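Local coordinates for peroxisomal membrane protein LPX1 (Saccharomyces cerevisiae, PDB 2Y6U), which hydrolyses acyl esters, with lipase and phospholipase A activity, as a peroxisomal alpha/beta hydrolase, at residues L161-E169 with V333-F344. Residues are numbered along the deposited sequence; the frame is centred on the assembly and turned at random.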
loop_
_atom_site.group_PDB
_atom_site.type_symbol
_atom_site.label_atom_id
_atom_site.label_comp_id
_atom_site.label_asym_id
_atom_site.label_seq_id
_atom_site.Cartn_x
_atom_site.Cartn_y
_atom_site.Cartn_z
ATOM N N LEU A 161 -10.784 -1.318 2.662
ATOM C CA LEU A 161 -10.807 -1.421 4.094
ATOM C C LEU A 161 -11.882 -0.510 4.720
ATOM O O LEU A 161 -12.682 -1.031 5.462
ATOM C CB LEU A 161 -9.478 -1.109 4.725
ATOM C CG LEU A 161 -9.257 -1.250 6.277
ATOM C CD1 LEU A 161 -9.456 -2.672 6.670
ATOM C CD2 LEU A 161 -7.831 -0.644 6.642
ATOM N N PHE A 162 -11.793 0.792 4.581
ATOM C CA PHE A 162 -12.723 1.676 5.286
ATOM C C PHE A 162 -13.979 1.951 4.435
ATOM O O PHE A 162 -13.870 2.336 3.284
ATOM C CB PHE A 162 -12.006 2.960 5.762
ATOM C CG PHE A 162 -10.939 2.696 6.734
ATOM C CD1 PHE A 162 -11.206 2.262 7.990
ATOM C CD2 PHE A 162 -9.626 3.014 6.424
ATOM C CE1 PHE A 162 -10.172 1.971 8.878
ATOM C CE2 PHE A 162 -8.594 2.764 7.341
ATOM C CZ PHE A 162 -8.880 2.257 8.549
ATOM N N HIS A 163 -15.134 1.855 5.035
ATOM C CA HIS A 163 -16.368 2.119 4.345
ATOM C C HIS A 163 -16.811 3.582 4.493
ATOM O O HIS A 163 -17.629 4.027 3.735
ATOM C CB HIS A 163 -17.439 1.213 4.953
ATOM C CG HIS A 163 -17.109 -0.236 4.838
ATOM N ND1 HIS A 163 -16.468 -0.924 5.853
ATOM C CD2 HIS A 163 -17.239 -1.113 3.795
ATOM C CE1 HIS A 163 -16.252 -2.181 5.452
ATOM N NE2 HIS A 163 -16.698 -2.321 4.205
ATOM N N LEU A 164 -16.382 4.226 5.550
ATOM C CA LEU A 164 -16.795 5.604 5.901
ATOM C C LEU A 164 -15.554 6.344 6.418
ATOM O O LEU A 164 -14.782 5.795 7.262
ATOM C CB LEU A 164 -17.864 5.537 6.984
ATOM C CG LEU A 164 -18.307 6.887 7.555
ATOM C CD1 LEU A 164 -19.025 7.700 6.412
ATOM C CD2 LEU A 164 -19.273 6.647 8.732
ATOM N N LEU A 165 -15.309 7.552 5.904
ATOM C CA LEU A 165 -14.192 8.425 6.318
ATOM C C LEU A 165 -14.790 9.619 6.993
ATOM O O LEU A 165 -15.785 10.210 6.475
ATOM C CB LEU A 165 -13.399 8.889 5.105
ATOM C CG LEU A 165 -12.360 7.919 4.554
ATOM C CD1 LEU A 165 -12.876 6.551 4.048
ATOM C CD2 LEU A 165 -11.567 8.730 3.503
ATOM N N ILE A 166 -14.256 9.998 8.144
ATOM C CA ILE A 166 -14.680 11.177 8.848
ATOM C C ILE A 166 -13.399 12.006 9.081
ATOM O O ILE A 166 -12.460 11.585 9.772
ATOM C CB ILE A 166 -15.350 10.878 10.190
ATOM C CG1 ILE A 166 -16.550 9.918 9.980
ATOM C CG2 ILE A 166 -15.741 12.246 10.861
ATOM C CD1 ILE A 166 -17.330 9.577 11.249
ATOM N N LEU A 167 -13.322 13.136 8.423
ATOM C CA LEU A 167 -12.160 13.977 8.439
ATOM C C LEU A 167 -12.467 15.216 9.235
ATOM O O LEU A 167 -13.378 15.991 8.871
ATOM C CB LEU A 167 -11.816 14.345 6.973
ATOM C CG LEU A 167 -11.816 13.248 5.925
ATOM C CD1 LEU A 167 -11.486 13.848 4.538
ATOM C CD2 LEU A 167 -10.834 12.125 6.263
ATOM N N ILE A 168 -11.722 15.461 10.311
ATOM C CA ILE A 168 -11.987 16.614 11.148
ATOM C C ILE A 168 -10.828 17.564 10.844
ATOM O O ILE A 168 -9.668 17.285 11.160
ATOM C CB ILE A 168 -12.021 16.266 12.612
ATOM C CG1 ILE A 168 -13.067 15.144 12.921
ATOM C CG2 ILE A 168 -12.285 17.584 13.463
ATOM C CD1 ILE A 168 -12.766 14.406 14.277
ATOM N N GLU A 169 -11.110 18.698 10.255
ATOM C CA GLU A 169 -10.081 19.655 9.911
ATOM C C GLU A 169 -8.850 19.072 9.228
ATOM O O GLU A 169 -7.682 19.278 9.678
ATOM C CB GLU A 169 -9.646 20.383 11.174
ATOM C CG GLU A 169 -10.649 21.368 11.689
ATOM C CD GLU A 169 -10.625 22.734 10.848
ATOM O OE1 GLU A 169 -9.532 23.205 10.544
ATOM O OE2 GLU A 169 -11.679 23.325 10.590
ATOM N N VAL A 333 -18.412 17.405 18.225
ATOM C CA VAL A 333 -17.800 16.526 17.258
ATOM C C VAL A 333 -18.334 15.066 17.389
ATOM O O VAL A 333 -18.712 14.412 16.411
ATOM C CB VAL A 333 -16.281 16.561 17.356
ATOM C CG1 VAL A 333 -15.609 15.568 16.345
ATOM C CG2 VAL A 333 -15.721 18.002 17.053
ATOM N N ILE A 334 -18.478 14.620 18.620
ATOM C CA ILE A 334 -18.977 13.288 18.863
ATOM C C ILE A 334 -20.413 13.120 18.367
ATOM O O ILE A 334 -20.786 12.088 17.745
ATOM C CB ILE A 334 -18.852 12.971 20.337
ATOM C CG1 ILE A 334 -17.391 12.780 20.704
ATOM C CG2 ILE A 334 -19.707 11.741 20.751
ATOM C CD1 ILE A 334 -17.112 12.908 22.256
ATOM N N GLU A 335 -21.209 14.165 18.581
ATOM C CA GLU A 335 -22.603 14.106 18.133
ATOM C C GLU A 335 -22.667 13.957 16.663
ATOM O O GLU A 335 -23.461 13.160 16.187
ATOM C CB GLU A 335 -23.437 15.296 18.594
ATOM C CG GLU A 335 -24.841 15.224 18.091
ATOM C CD GLU A 335 -25.035 15.763 16.614
ATOM O OE1 GLU A 335 -24.184 16.557 16.096
ATOM O OE2 GLU A 335 -26.074 15.410 15.983
ATOM N N ARG A 336 -21.760 14.618 15.933
ATOM C CA ARG A 336 -21.682 14.392 14.516
ATOM C C ARG A 336 -21.201 13.021 14.087
ATOM O O ARG A 336 -21.766 12.421 13.193
ATOM C CB ARG A 336 -20.829 15.446 13.794
ATOM C CG ARG A 336 -21.311 16.841 13.952
ATOM C CD ARG A 336 -22.412 17.140 12.914
ATOM N NE ARG A 336 -23.706 16.718 13.348
ATOM C CZ ARG A 336 -24.745 16.459 12.549
ATOM N NH1 ARG A 336 -24.744 16.620 11.169
ATOM N NH2 ARG A 336 -25.841 16.081 13.161
ATOM N N ILE A 337 -20.142 12.563 14.684
ATOM C CA ILE A 337 -19.600 11.275 14.349
ATOM C C ILE A 337 -20.717 10.196 14.586
ATOM O O ILE A 337 -21.003 9.351 13.700
ATOM C CB ILE A 337 -18.413 10.952 15.238
ATOM C CG1 ILE A 337 -17.189 11.841 14.917
ATOM C CG2 ILE A 337 -18.119 9.429 15.197
ATOM C CD1 ILE A 337 -15.965 11.705 15.858
ATOM N N ASN A 338 -21.428 10.291 15.703
ATOM C CA ASN A 338 -22.482 9.298 15.983
ATOM C C ASN A 338 -23.612 9.366 14.955
ATOM O O ASN A 338 -24.157 8.349 14.522
ATOM C CB ASN A 338 -23.031 9.478 17.392
ATOM C CG ASN A 338 -22.018 9.066 18.463
ATOM O OD1 ASN A 338 -20.986 8.411 18.129
ATOM N ND2 ASN A 338 -22.256 9.482 19.696
ATOM N N HIS A 339 -24.019 10.597 14.627
ATOM C CA HIS A 339 -25.054 10.801 13.656
ATOM C C HIS A 339 -24.674 10.133 12.349
ATOM O O HIS A 339 -25.447 9.343 11.750
ATOM C CB HIS A 339 -25.283 12.341 13.429
ATOM C CG HIS A 339 -26.151 12.627 12.252
ATOM N ND1 HIS A 339 -27.512 12.424 12.288
ATOM C CD2 HIS A 339 -25.861 13.061 10.993
ATOM C CE1 HIS A 339 -28.035 12.763 11.120
ATOM N NE2 HIS A 339 -27.053 13.118 10.308
ATOM N N HIS A 340 -23.468 10.425 11.881
ATOM C CA HIS A 340 -23.091 9.934 10.562
ATOM C C HIS A 340 -22.889 8.453 10.536
ATOM O O HIS A 340 -23.233 7.788 9.565
ATOM C CB HIS A 340 -21.894 10.670 9.986
ATOM C CG HIS A 340 -22.196 12.069 9.621
ATOM N ND1 HIS A 340 -23.110 12.405 8.641
ATOM C CD2 HIS A 340 -21.791 13.224 10.192
ATOM C CE1 HIS A 340 -23.220 13.729 8.607
ATOM N NE2 HIS A 340 -22.401 14.247 9.515
ATOM N N ILE A 341 -22.349 7.894 11.582
ATOM C CA ILE A 341 -22.204 6.425 11.611
ATOM C C ILE A 341 -23.546 5.740 11.638
ATOM O O ILE A 341 -23.817 4.732 10.932
ATOM C CB ILE A 341 -21.380 6.002 12.887
ATOM C CG1 ILE A 341 -19.880 6.439 12.718
ATOM C CG2 ILE A 341 -21.492 4.502 13.133
ATOM C CD1 ILE A 341 -19.035 6.110 14.022
ATOM N N HIS A 342 -24.458 6.273 12.467
ATOM C CA HIS A 342 -25.800 5.704 12.503
ATOM C C HIS A 342 -26.488 5.751 11.139
ATOM O O HIS A 342 -27.021 4.738 10.672
ATOM C CB HIS A 342 -26.673 6.480 13.524
ATOM C CG HIS A 342 -28.072 5.983 13.631
ATOM N ND1 HIS A 342 -28.401 4.850 14.341
ATOM C CD2 HIS A 342 -29.237 6.480 13.150
ATOM C CE1 HIS A 342 -29.718 4.674 14.298
ATOM N NE2 HIS A 342 -30.248 5.639 13.573
ATOM N N GLU A 343 -26.474 6.900 10.479
ATOM C CA GLU A 343 -27.163 6.990 9.191
ATOM C C GLU A 343 -26.482 6.035 8.177
ATOM O O GLU A 343 -27.125 5.406 7.375
ATOM C CB GLU A 343 -27.112 8.430 8.651
ATOM C CG GLU A 343 -27.937 9.449 9.438
ATOM C CD GLU A 343 -29.458 9.160 9.473
ATOM O OE1 GLU A 343 -30.042 8.660 8.478
ATOM O OE2 GLU A 343 -30.079 9.443 10.504
ATOM N N PHE A 344 -25.159 5.975 8.223
ATOM C CA PHE A 344 -24.421 5.141 7.252
ATOM C C PHE A 344 -24.794 3.664 7.383
ATOM O O PHE A 344 -25.164 3.004 6.382
ATOM C CB PHE A 344 -22.892 5.389 7.391
ATOM C CG PHE A 344 -22.065 4.582 6.433
ATOM C CD1 PHE A 344 -21.844 5.031 5.160
ATOM C CD2 PHE A 344 -21.593 3.316 6.772
ATOM C CE1 PHE A 344 -21.206 4.257 4.190
ATOM C CE2 PHE A 344 -20.879 2.526 5.810
ATOM C CZ PHE A 344 -20.742 2.987 4.504
#
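Phe344 lays one ring face over Leu164. Leu164 CB stands 4.2 Å from the centroid of the Phe344 ring, only 5° off the ring normal, a CH-pi contact. The Phe344 ring reaches the strand because CG lies anti to the backbone N (chi1 -180°). Its far end meets His163: CZ of Phe344 is 3.8 Å from CB of His163 and 3.4 Å from His163 O, which approaches obliquely. Nearer the helix, CD2 of Leu164 reaches CB of Phe344 and, at 4.0 Å, CG1 of Ile341, the two branched side chains roughly perpendicular. Further along, CD1 of Ile166 packs 4.0 Å from CG2 of Ile337. Ile168 and Val333 meet tip to tip, CD1 of Ile168 to CG1 of Val333 at 3.7 Å.

Alternate residues of strand 164-168 thus face residues 333-344, which run nearly antiparallel to it (164°). Leu165 and Leu167 pack on helix 146-157 across the sheet. His163 ND1 is hydrogen-bonded to Asn139 N. His340 NE2 is hydrogen-bonded to Asp316 OD2, whose OD1 forms a salt bridge with Arg336 NH1. No hydrogen bond crosses between strand and helix. Helix 330-347 is therefore held on this inner strand of the alpha/beta hydrolase sheet by apolar fit, not directional bonds.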